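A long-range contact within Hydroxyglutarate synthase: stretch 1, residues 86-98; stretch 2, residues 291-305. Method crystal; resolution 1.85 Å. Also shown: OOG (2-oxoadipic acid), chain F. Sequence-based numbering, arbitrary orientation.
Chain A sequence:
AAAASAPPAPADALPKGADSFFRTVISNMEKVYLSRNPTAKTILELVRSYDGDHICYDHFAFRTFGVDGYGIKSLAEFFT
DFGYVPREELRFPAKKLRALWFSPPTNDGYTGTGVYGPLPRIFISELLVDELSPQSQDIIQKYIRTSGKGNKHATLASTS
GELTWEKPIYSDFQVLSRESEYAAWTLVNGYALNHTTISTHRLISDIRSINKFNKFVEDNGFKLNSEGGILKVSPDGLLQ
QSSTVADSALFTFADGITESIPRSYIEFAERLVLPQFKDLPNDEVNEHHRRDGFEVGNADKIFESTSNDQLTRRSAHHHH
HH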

ATOM      1  N   PRO A  86     -15.396   1.070   4.453  1.00 28.90           N
ATOM      2  CA  PRO A  86     -14.626   2.320   4.364  1.00 29.95           C
ATOM      3  C   PRO A  86     -14.480   2.998   5.720  1.00 27.20           C
ATOM      4  O   PRO A  86     -15.398   3.037   6.548  1.00 25.55           O
ATOM      5  N   ARG A  87     -13.292   3.530   5.944  1.00 27.47           N
ATOM      6  CA  ARG A  87     -12.980   4.195   7.199  1.00 29.53           C
ATOM      7  C   ARG A  87     -12.625   5.662   6.949  1.00 31.74           C
ATOM      8  O   ARG A  87     -13.388   6.368   6.288  1.00 33.96           O
ATOM      9  N   GLU A  88     -11.496   6.126   7.469  1.00 33.30           N
ATOM     10  CA  GLU A  88     -11.179   7.555   7.495  1.00 37.08           C
ATOM     11  C   GLU A  88     -10.599   8.029   6.155  1.00 32.69           C
ATOM     12  O   GLU A  88      -9.908   7.290   5.446  1.00 30.91           O
ATOM     13  N   GLU A  89     -10.920   9.268   5.810  1.00 32.34           N
ATOM     14  CA  GLU A  89     -10.307   9.951   4.678  1.00 35.64           C
ATOM     15  C   GLU A  89      -9.123  10.784   5.145  1.00 32.45           C
ATOM     16  O   GLU A  89      -9.242  11.573   6.090  1.00 30.73           O
ATOM     17  N   LEU A  90      -8.000  10.651   4.446  1.00 31.24           N
ATOM     18  CA  LEU A  90      -6.807  11.455   4.686  1.00 32.90           C
ATOM     19  C   LEU A  90      -6.568  12.388   3.506  1.00 31.07           C
ATOM     20  O   LEU A  90      -6.769  11.998   2.347  1.00 27.75           O
ATOM     21  N   ARG A  91      -6.124  13.610   3.787  1.00 33.70           N
ATOM     22  CA  ARG A  91      -5.839  14.588   2.746  1.00 38.00           C
ATOM     23  C   ARG A  91      -4.369  14.968   2.772  1.00 35.06           C
ATOM     24  O   ARG A  91      -3.780  15.121   3.841  1.00 34.26           O
ATOM     25  N   PHE A  92      -3.784  15.139   1.576  1.00 33.50           N
ATOM     26  CA  PHE A  92      -2.374  15.490   1.399  1.00 34.40           C
ATOM     27  C   PHE A  92      -2.327  16.699   0.491  1.00 36.45           C
ATOM     28  O   PHE A  92      -2.105  16.560  -0.723  1.00 34.50           O
ATOM     29  N   PRO A  93      -2.521  17.912   1.043  1.00 40.48           N
ATOM     30  CA  PRO A  93      -2.647  19.098   0.176  1.00 43.48           C
ATOM     31  C   PRO A  93      -1.433  19.381  -0.701  1.00 45.62           C
ATOM     32  O   PRO A  93      -1.616  19.729  -1.873  1.00 45.47           O
ATOM     33  N   ALA A  94      -0.205  19.294  -0.171  1.00 51.12           N
ATOM     34  CA  ALA A  94       0.977  19.650  -0.960  1.00 56.54           C
ATOM     35  C   ALA A  94       1.151  18.725  -2.163  1.00 48.96           C
ATOM     36  O   ALA A  94       1.557  19.164  -3.253  1.00 45.82           O
ATOM     37  N   LYS A  95       0.877  17.447  -1.980  1.00 45.75           N
ATOM     38  CA  LYS A  95       0.982  16.465  -3.043  1.00 42.89           C
ATOM     39  C   LYS A  95      -0.296  16.328  -3.861  1.00 40.01           C
ATOM     40  O   LYS A  95      -0.298  15.583  -4.849  1.00 39.08           O
ATOM     41  N   LYS A  96      -1.370  17.020  -3.479  1.00 37.60           N
ATOM     42  CA  LYS A  96      -2.630  17.012  -4.222  1.00 36.59           C
ATOM     43  C   LYS A  96      -3.224  15.607  -4.291  1.00 33.36           C
ATOM     44  O   LYS A  96      -3.651  15.145  -5.351  1.00 32.20           O
ATOM     45  N   LEU A  97      -3.272  14.940  -3.134  1.00 32.18           N
ATOM     46  CA  LEU A  97      -3.791  13.590  -3.011  1.00 31.70           C
ATOM     47  C   LEU A  97      -4.893  13.519  -1.958  1.00 31.72           C
ATOM     48  O   LEU A  97      -4.933  14.310  -1.023  1.00 31.11           O
ATOM     49  N   ARG A  98      -5.770  12.539  -2.119  1.00 31.80           N
ATOM     50  CA  ARG A  98      -6.779  12.164  -1.130  1.00 34.74           C
ATOM     51  C   ARG A  98      -6.656  10.656  -1.007  1.00 28.66           C
ATOM     52  O   ARG A  98      -6.272   9.986  -1.967  1.00 28.48           O
ATOM     53  N   ARG A 291      -3.360   0.334  18.168  1.00 37.44           N
ATOM     54  CA  ARG A 291      -3.712   1.503  17.378  1.00 40.03           C
ATOM     55  C   ARG A 291      -4.057   1.086  15.956  1.00 37.04           C
ATOM     56  O   ARG A 291      -3.262   0.432  15.273  1.00 36.23           O
ATOM     57  N   ASP A 292      -5.257   1.450  15.521  1.00 35.15           N
ATOM     58  CA  ASP A 292      -5.729   1.130  14.188  1.00 36.02           C
ATOM     59  C   ASP A 292      -5.593   2.340  13.267  1.00 35.60           C
ATOM     60  O   ASP A 292      -5.310   3.461  13.685  1.00 37.49           O
ATOM     61  N   GLY A 293      -5.778   2.083  11.983  1.00 33.84           N
ATOM     62  CA  GLY A 293      -5.816   3.159  11.020  1.00 32.53           C
ATOM     63  C   GLY A 293      -4.429   3.679  10.666  1.00 30.95           C
ATOM     64  O   GLY A 293      -3.419   2.976  10.771  1.00 29.08           O
ATOM     65  N   PHE A 294      -4.390   4.944  10.268  1.00 32.65           N
ATOM     66  CA  PHE A 294      -3.214   5.529   9.621  1.00 33.85           C
ATOM     67  C   PHE A 294      -3.043   6.954  10.134  1.00 35.27           C
ATOM     68  O   PHE A 294      -3.840   7.444  10.934  1.00 35.27           O
ATOM     69  N   GLU A 295      -1.986   7.622   9.689  1.00 37.07           N
ATOM     70  CA  GLU A 295      -1.666   8.946  10.220  1.00 39.35           C
ATOM     71  C   GLU A 295      -1.124   9.808   9.095  1.00 36.85           C
ATOM     72  O   GLU A 295      -0.171   9.424   8.409  1.00 33.90           O
ATOM     73  N   VAL A 296      -1.737  10.978   8.907  1.00 38.95           N
ATOM     74  CA  VAL A 296      -1.399  11.822   7.765  1.00 42.80           C
ATOM     75  C   VAL A 296       0.090  12.149   7.760  1.00 42.46           C
ATOM     76  O   VAL A 296       0.751  12.061   6.721  1.00 42.72           O
ATOM     77  N   GLY A 297       0.652  12.511   8.923  1.00 43.12           N
ATOM     78  CA  GLY A 297       2.068  12.845   8.988  1.00 43.90           C
ATOM     79  C   GLY A 297       2.979  11.723   8.512  1.00 44.17           C
ATOM     80  O   GLY A 297       3.897  11.946   7.716  1.00 46.16           O
ATOM     81  N   ASN A 298       2.752  10.502   9.005  1.00 40.02           N
ATOM     82  CA  ASN A 298       3.518   9.351   8.523  1.00 37.71           C
ATOM     83  C   ASN A 298       3.325   9.149   7.025  1.00 37.78           C
ATOM     84  O   ASN A 298       4.292   9.067   6.256  1.00 36.62           O
ATOM     85  N   ALA A 299       2.071   9.003   6.604  1.00 35.88           N
ATOM     86  CA  ALA A 299       1.792   8.661   5.220  1.00 34.59           C
ATOM     87  C   ALA A 299       2.448   9.644   4.269  1.00 35.38           C
ATOM     88  O   ALA A 299       2.969   9.245   3.226  1.00 34.99           O
ATOM     89  N   ASP A 300       2.408  10.940   4.612  1.00 36.86           N
ATOM     90  CA  ASP A 300       2.961  11.962   3.732  1.00 40.36           C
ATOM     91  C   ASP A 300       4.398  11.642   3.356  1.00 41.73           C
ATOM     92  O   ASP A 300       4.793  11.835   2.210  1.00 42.72           O
ATOM     93  N   LYS A 301       5.186  11.116   4.293  1.00 40.34           N
ATOM     94  CA  LYS A 301       6.597  10.863   4.028  1.00 41.55           C
ATOM     95  C   LYS A 301       6.826   9.493   3.401  1.00 37.75           C
ATOM     96  O   LYS A 301       7.786   9.307   2.644  1.00 38.10           O
ATOM     97  N   ILE A 302       5.937   8.543   3.663  1.00 35.19           N
ATOM     98  CA  ILE A 302       6.076   7.209   3.092  1.00 35.25           C
ATOM     99  C   ILE A 302       5.777   7.237   1.602  1.00 33.51           C
ATOM    100  O   ILE A 302       6.361   6.457   0.843  1.00 32.08           O
ATOM    101  N   PHE A 303       4.908   8.163   1.148  1.00 33.59           N
ATOM    102  CA  PHE A 303       4.668   8.324  -0.289  1.00 34.54           C
ATOM    103  C   PHE A 303       5.981   8.520  -1.046  1.00 33.34           C
ATOM    104  O   PHE A 303       6.076   8.206  -2.236  1.00 32.99           O
ATOM    105  N   GLU A 304       6.985   9.069  -0.379  1.00 33.95           N
ATOM    106  CA  GLU A 304       8.223   9.431  -1.037  1.00 36.34           C
ATOM    107  C   GLU A 304       9.183   8.257  -1.197  1.00 33.77           C
ATOM    108  O   GLU A 304      10.277   8.436  -1.762  1.00 32.92           O
ATOM    109  N   SER A 305       8.786   7.059  -0.782  1.00 32.02           N
ATOM    110  CA  SER A 305       9.589   5.874  -1.052  1.00 30.64           C
ATOM    111  C   SER A 305       9.804   5.660  -2.542  1.00 29.41           C
ATOM    112  O   SER A 305      10.788   5.024  -2.928  1.00 29.73           O
TER

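The most unusual feature of this contact is the ammonium group of K95, which gathers three acceptors, two from D300 in the helix and one from E304 in the 3-10 segment that follows. K95 NZ donates to D300 O at 3.0 Å, to D300 OD1 at 2.8 Å and to E304 OE2 at 3.1 Å. The last two bonds are also salt bridges. The side chain is m, t, t, p, so it runs nearly straight before turning at its tip. On the way K95 CE passes F303 CB at 3.9 Å. D300 is t and E304 is m, t. The CA-to-CB bonds of D300 and E304 point sideways to the other stretch, but the ends of both side chains come nearer to it. A water adds a second link: it donates to D300 OD1 at 2.7 Å and accepts a weak bond from K95 N at 3.3 Å.

The apolar part centres on F92, which is m and points toward the helix. Its CZ lies 3.6 Å from A299 CB, and its CE2 lies 3.9 Å from V296 CG2. F303, also m, turns its edge to the face of F92, with centroids 5.0 Å apart and planes at 85°. One face of F303 is covered by L97 (m, t): L97 CD1 sits 3.8 Å from the ring centroid, a CH-pi contact. The opposite face is covered by 2-oxoadipic acid. F303 is thus held between the strand residue and the ligand. A299 also reaches the ligand, with A299 CB 3.2 Å from OOG O4.

L90 (m, p) points toward the start of the helix. Its CD2 lies 3.9 Å from V296 N and 4.2 Å from F294 CB.

At the far end, R87 (m, m, m) and D292 (t) face each other. R87 NH2 and D292 OD2 are 4.0 Å apart, too far for a salt bridge. A water joins them, accepting from R87 NH2 and donating to D292 OD2, each at 2.9 Å.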

ATOM      1  CB  PRO A  86     -15.444   3.174   3.376  1.00 34.02           C
ATOM      2  CG  PRO A  86     -16.816   2.661   3.463  1.00 38.05           C
ATOM      3  CD  PRO A  86     -16.683   1.163   3.743  1.00 32.79           C
ATOM      4  CB  ARG A  87     -11.882   3.411   7.909  1.00 29.19           C
ATOM      5  CG  ARG A  87     -12.296   1.918   8.129  1.00 31.46           C
ATOM      6  CD  ARG A  87     -13.394   1.751   9.247  1.00 34.29           C
ATOM      7  NE  ARG A  87     -12.826   2.125  10.532  1.00 37.69           N
ATOM      8  CZ  ARG A  87     -12.259   1.287  11.400  1.00 42.43           C
ATOM      9  NH1 ARG A  87     -12.228  -0.008  11.167  1.00 40.54           N
ATOM     10  NH2 ARG A  87     -11.731   1.746  12.519  1.00 41.17           N
ATOM     11  CB  GLU A  88     -10.188   7.866   8.614  1.00 49.01           C
ATOM     12  CG  GLU A  88     -10.450   7.097   9.932  1.00 63.51           C
ATOM     13  CD  GLU A  88     -11.900   7.189  10.408  1.00 81.89           C
ATOM     14  OE1 GLU A  88     -12.473   8.302  10.322  1.00 81.29           O
ATOM     15  OE2 GLU A  88     -12.457   6.150  10.867  1.00 82.89           O
ATOM     16  CB  GLU A  89     -11.336  10.848   3.991  1.00 41.98           C
ATOM     17  CG  GLU A  89     -10.814  11.587   2.792  1.00 48.67           C
ATOM     18  CD  GLU A  89     -11.842  12.533   2.200  1.00 57.52           C
ATOM     19  OE1 GLU A  89     -12.825  12.033   1.600  1.00 58.70           O
ATOM     20  OE2 GLU A  89     -11.671  13.766   2.349  1.00 60.45           O
ATOM     21  CB  LEU A  90      -5.601  10.541   4.865  1.00 36.20           C
ATOM     22  CG  LEU A  90      -5.559   9.731   6.162  1.00 41.04           C
ATOM     23  CD1 LEU A  90      -6.526   8.575   6.093  1.00 44.36           C
ATOM     24  CD2 LEU A  90      -4.147   9.233   6.427  1.00 42.54           C
ATOM     25  CB  ARG A  91      -6.718  15.827   2.919  1.00 45.16           C
ATOM     26  CG  ARG A  91      -8.194  15.487   2.874  1.00 57.95           C
ATOM     27  CD  ARG A  91      -9.067  16.719   2.587  1.00 72.47           C
ATOM     28  NE  ARG A  91     -10.279  16.335   1.854  1.00 89.33           N
ATOM     29  CZ  ARG A  91     -10.349  16.157   0.530  1.00 94.80           C
ATOM     30  NH1 ARG A  91      -9.278  16.344  -0.248  1.00 92.00           N
ATOM     31  NH2 ARG A  91     -11.504  15.786  -0.021  1.00 93.52           N
ATOM     32  CB  PHE A  92      -1.589  14.306   0.839  1.00 32.72           C
ATOM     33  CG  PHE A  92      -1.699  13.106   1.684  1.00 32.55           C
ATOM     34  CD1 PHE A  92      -2.761  12.217   1.510  1.00 31.64           C
ATOM     35  CD2 PHE A  92      -0.811  12.888   2.726  1.00 31.68           C
ATOM     36  CE1 PHE A  92      -2.916  11.124   2.345  1.00 31.95           C
ATOM     37  CE2 PHE A  92      -0.965  11.787   3.563  1.00 31.65           C
ATOM     38  CZ  PHE A  92      -2.020  10.905   3.358  1.00 32.23           C
ATOM     39  CB  PRO A  93      -2.888  20.259   1.169  1.00 43.56           C
ATOM     40  CG  PRO A  93      -3.345  19.632   2.431  1.00 43.29           C
ATOM     41  CD  PRO A  93      -2.741  18.234   2.469  1.00 41.97           C
ATOM     42  CB  ALA A  94       2.227  19.608  -0.077  1.00 56.03           C
ATOM     43  CB  LYS A  95       1.343  15.102  -2.461  1.00 44.16           C
ATOM     44  CG  LYS A  95       2.744  15.008  -1.856  1.00 44.37           C
ATOM     45  CD  LYS A  95       2.919  13.637  -1.138  1.00 45.15           C
ATOM     46  CE  LYS A  95       4.391  13.347  -0.860  1.00 43.61           C
ATOM     47  NZ  LYS A  95       4.859  14.173   0.290  1.00 43.43           N
ATOM     48  CB  LYS A  96      -2.435  17.600  -5.625  1.00 40.45           C
ATOM     49  CG  LYS A  96      -1.655  18.945  -5.594  1.00 45.07           C
ATOM     50  CD  LYS A  96      -1.911  19.870  -6.761  1.00 50.03           C
ATOM     51  CE  LYS A  96      -1.047  21.174  -6.664  1.00 59.18           C
ATOM     52  NZ  LYS A  96      -1.469  22.163  -7.686  1.00 66.45           N
ATOM     53  CB  LEU A  97      -2.681  12.607  -2.606  1.00 32.71           C
ATOM     54  CG  LEU A  97      -1.341  12.657  -3.346  1.00 33.54           C
ATOM     55  CD1 LEU A  97      -0.298  11.764  -2.652  1.00 35.09           C
ATOM     56  CD2 LEU A  97      -1.560  12.243  -4.796  1.00 32.91           C
ATOM     57  CB  ARG A  98      -8.181  12.584  -1.597  1.00 44.14           C
ATOM     58  CG  ARG A  98      -9.323  12.016  -0.814  1.00 54.08           C
ATOM     59  CD  ARG A  98     -10.664  12.585  -1.320  1.00 60.34           C
ATOM     60  NE  ARG A  98     -11.158  11.878  -2.499  1.00 66.04           N
ATOM     61  CZ  ARG A  98     -12.033  10.867  -2.469  1.00 70.95           C
ATOM     62  NH1 ARG A  98     -12.540  10.435  -1.317  1.00 68.64           N
ATOM     63  NH2 ARG A  98     -12.410  10.287  -3.605  1.00 69.30           N
ATOM     64  CB  ARG A 291      -2.554   2.500  17.395  1.00 45.65           C
ATOM     65  CG  ARG A 291      -2.569   3.501  16.234  1.00 52.32           C
ATOM     66  CD  ARG A 291      -3.559   4.629  16.497  1.00 50.47           C
ATOM     67  NE  ARG A 291      -3.039   5.941  16.093  1.00 47.58           N
ATOM     68  CZ  ARG A 291      -3.095   6.434  14.858  1.00 45.51           C
ATOM     69  NH1 ARG A 291      -3.647   5.731  13.859  1.00 43.34           N
ATOM     70  NH2 ARG A 291      -2.592   7.638  14.615  1.00 44.38           N
ATOM     71  CB  ASP A 292      -7.181   0.643  14.223  1.00 37.14           C
ATOM     72  CG  ASP A 292      -7.524  -0.263  13.038  1.00 38.90           C
ATOM     73  OD1 ASP A 292      -6.653  -0.419  12.129  1.00 38.55           O
ATOM     74  OD2 ASP A 292      -8.666  -0.804  13.023  1.00 39.99           O
ATOM     75  CB  PHE A 294      -3.361   5.471   8.101  1.00 33.29           C
ATOM     76  CG  PHE A 294      -3.441   4.071   7.559  1.00 33.48           C
ATOM     77  CD1 PHE A 294      -2.295   3.413   7.136  1.00 35.24           C
ATOM     78  CD2 PHE A 294      -4.659   3.412   7.495  1.00 31.73           C
ATOM     79  CE1 PHE A 294      -2.375   2.123   6.661  1.00 36.33           C
ATOM     80  CE2 PHE A 294      -4.761   2.121   7.014  1.00 32.38           C
ATOM     81  CZ  PHE A 294      -3.625   1.477   6.581  1.00 34.36           C
ATOM     82  CB  GLU A 295      -0.663   8.839  11.378  1.00 46.72           C
ATOM     83  CG  GLU A 295      -0.749  10.019  12.357  1.00 55.70           C
ATOM     84  CD  GLU A 295       0.088  11.192  11.881  1.00 58.27           C
ATOM     85  OE1 GLU A 295       1.178  10.926  11.336  1.00 57.57           O
ATOM     86  OE2 GLU A 295      -0.329  12.368  12.044  1.00 60.62           O
ATOM     87  CB  VAL A 296      -2.273  13.091   7.788  1.00 46.49           C
ATOM     88  CG1 VAL A 296      -2.077  13.840   9.137  1.00 45.88           C
ATOM     89  CG2 VAL A 296      -1.938  13.967   6.586  1.00 48.37           C
ATOM     90  CB  ASN A 298       3.093   8.074   9.268  1.00 36.64           C
ATOM     91  CG  ASN A 298       3.476   8.097  10.732  1.00 37.45           C
ATOM     92  OD1 ASN A 298       3.935   9.103  11.230  1.00 38.30           O
ATOM     93  ND2 ASN A 298       3.332   6.963  11.405  1.00 38.11           N
ATOM     94  CB  ALA A 299       0.284   8.653   5.003  1.00 33.50           C
ATOM     95  CB  ASP A 300       2.879  13.344   4.390  1.00 43.41           C
ATOM     96  CG  ASP A 300       3.172  14.492   3.420  1.00 46.47           C
ATOM     97  OD1 ASP A 300       2.826  14.402   2.223  1.00 48.38           O
ATOM     98  OD2 ASP A 300       3.746  15.511   3.865  1.00 47.62           O
ATOM     99  CB  LYS A 301       7.398  10.989   5.329  1.00 47.02           C
ATOM    100  CG  LYS A 301       7.264  12.349   6.043  1.00 55.92           C
ATOM    101  CD  LYS A 301       8.024  13.460   5.276  1.00 64.40           C
ATOM    102  CE  LYS A 301       7.792  14.867   5.881  1.00 73.58           C
ATOM    103  NZ  LYS A 301       6.989  15.759   4.980  1.00 78.52           N
ATOM    104  CB  ILE A 302       5.162   6.219   3.843  1.00 36.17           C
ATOM    105  CG1 ILE A 302       5.640   6.075   5.287  1.00 40.22           C
ATOM    106  CG2 ILE A 302       5.149   4.836   3.187  1.00 35.59           C
ATOM    107  CD1 ILE A 302       4.670   5.329   6.198  1.00 44.10           C
ATOM    108  CB  PHE A 303       3.762   9.540  -0.591  1.00 35.45           C
ATOM    109  CG  PHE A 303       2.283   9.261  -0.471  1.00 37.23           C
ATOM    110  CD1 PHE A 303       1.658   8.332  -1.300  1.00 36.25           C
ATOM    111  CD2 PHE A 303       1.516   9.941   0.459  1.00 36.36           C
ATOM    112  CE1 PHE A 303       0.302   8.076  -1.187  1.00 34.94           C
ATOM    113  CE2 PHE A 303       0.152   9.681   0.591  1.00 35.48           C
ATOM    114  CZ  PHE A 303      -0.455   8.749  -0.238  1.00 35.28           C
ATOM    115  CB  GLU A 304       8.861  10.591  -0.269  1.00 41.74           C
ATOM    116  CG  GLU A 304       7.988  11.857  -0.335  1.00 51.91           C
ATOM    117  CD  GLU A 304       8.642  13.086   0.253  1.00 62.03           C
ATOM    118  OE1 GLU A 304       9.873  13.237   0.084  1.00 62.21           O
ATOM    119  OE2 GLU A 304       7.913  13.899   0.878  1.00 61.77           O
ATOM    120  CB  SER A 305       8.916   4.655  -0.442  1.00 30.86           C
ATOM    121  OG  SER A 305       8.736   4.850   0.955  1.00 31.09           O
TER
HETATM  122  C2  OOG F 402       0.777   5.007   0.181  1.00 78.91           C
HETATM  123  C3  OOG F 402       1.625   5.672   1.268  1.00 79.22           C
HETATM  124  C4  OOG F 402       0.817   5.798   2.565  1.00 79.11           C
HETATM  125  C6  OOG F 402       0.856   4.479   4.861  1.00 77.31           C
HETATM  126  O4  OOG F 402       0.521   5.501   5.511  1.00 77.02           O
HETATM  127  O3  OOG F 402       1.247   3.458   5.468  1.00 76.29           O
HETATM  128  C5  OOG F 402       0.787   4.479   3.338  1.00 78.50           C
HETATM  129  C1  OOG F 402       1.458   5.066  -1.194  1.00 77.90           C
HETATM  130  O1  OOG F 402       0.826   4.894  -2.177  1.00 76.90           O
HETATM  131  O2  OOG F 402       2.826   5.317  -1.321  1.00 77.46           O
HETATM  132  O5  OOG F 402       0.709   3.450   2.767  1.00 78.85           O
HETATM  133  O   HOH W   1     -10.868  -0.025  14.674  1.00 55.23           O
HETATM  134  O   HOH W   2       1.258  16.351   1.140  1.00 44.06           O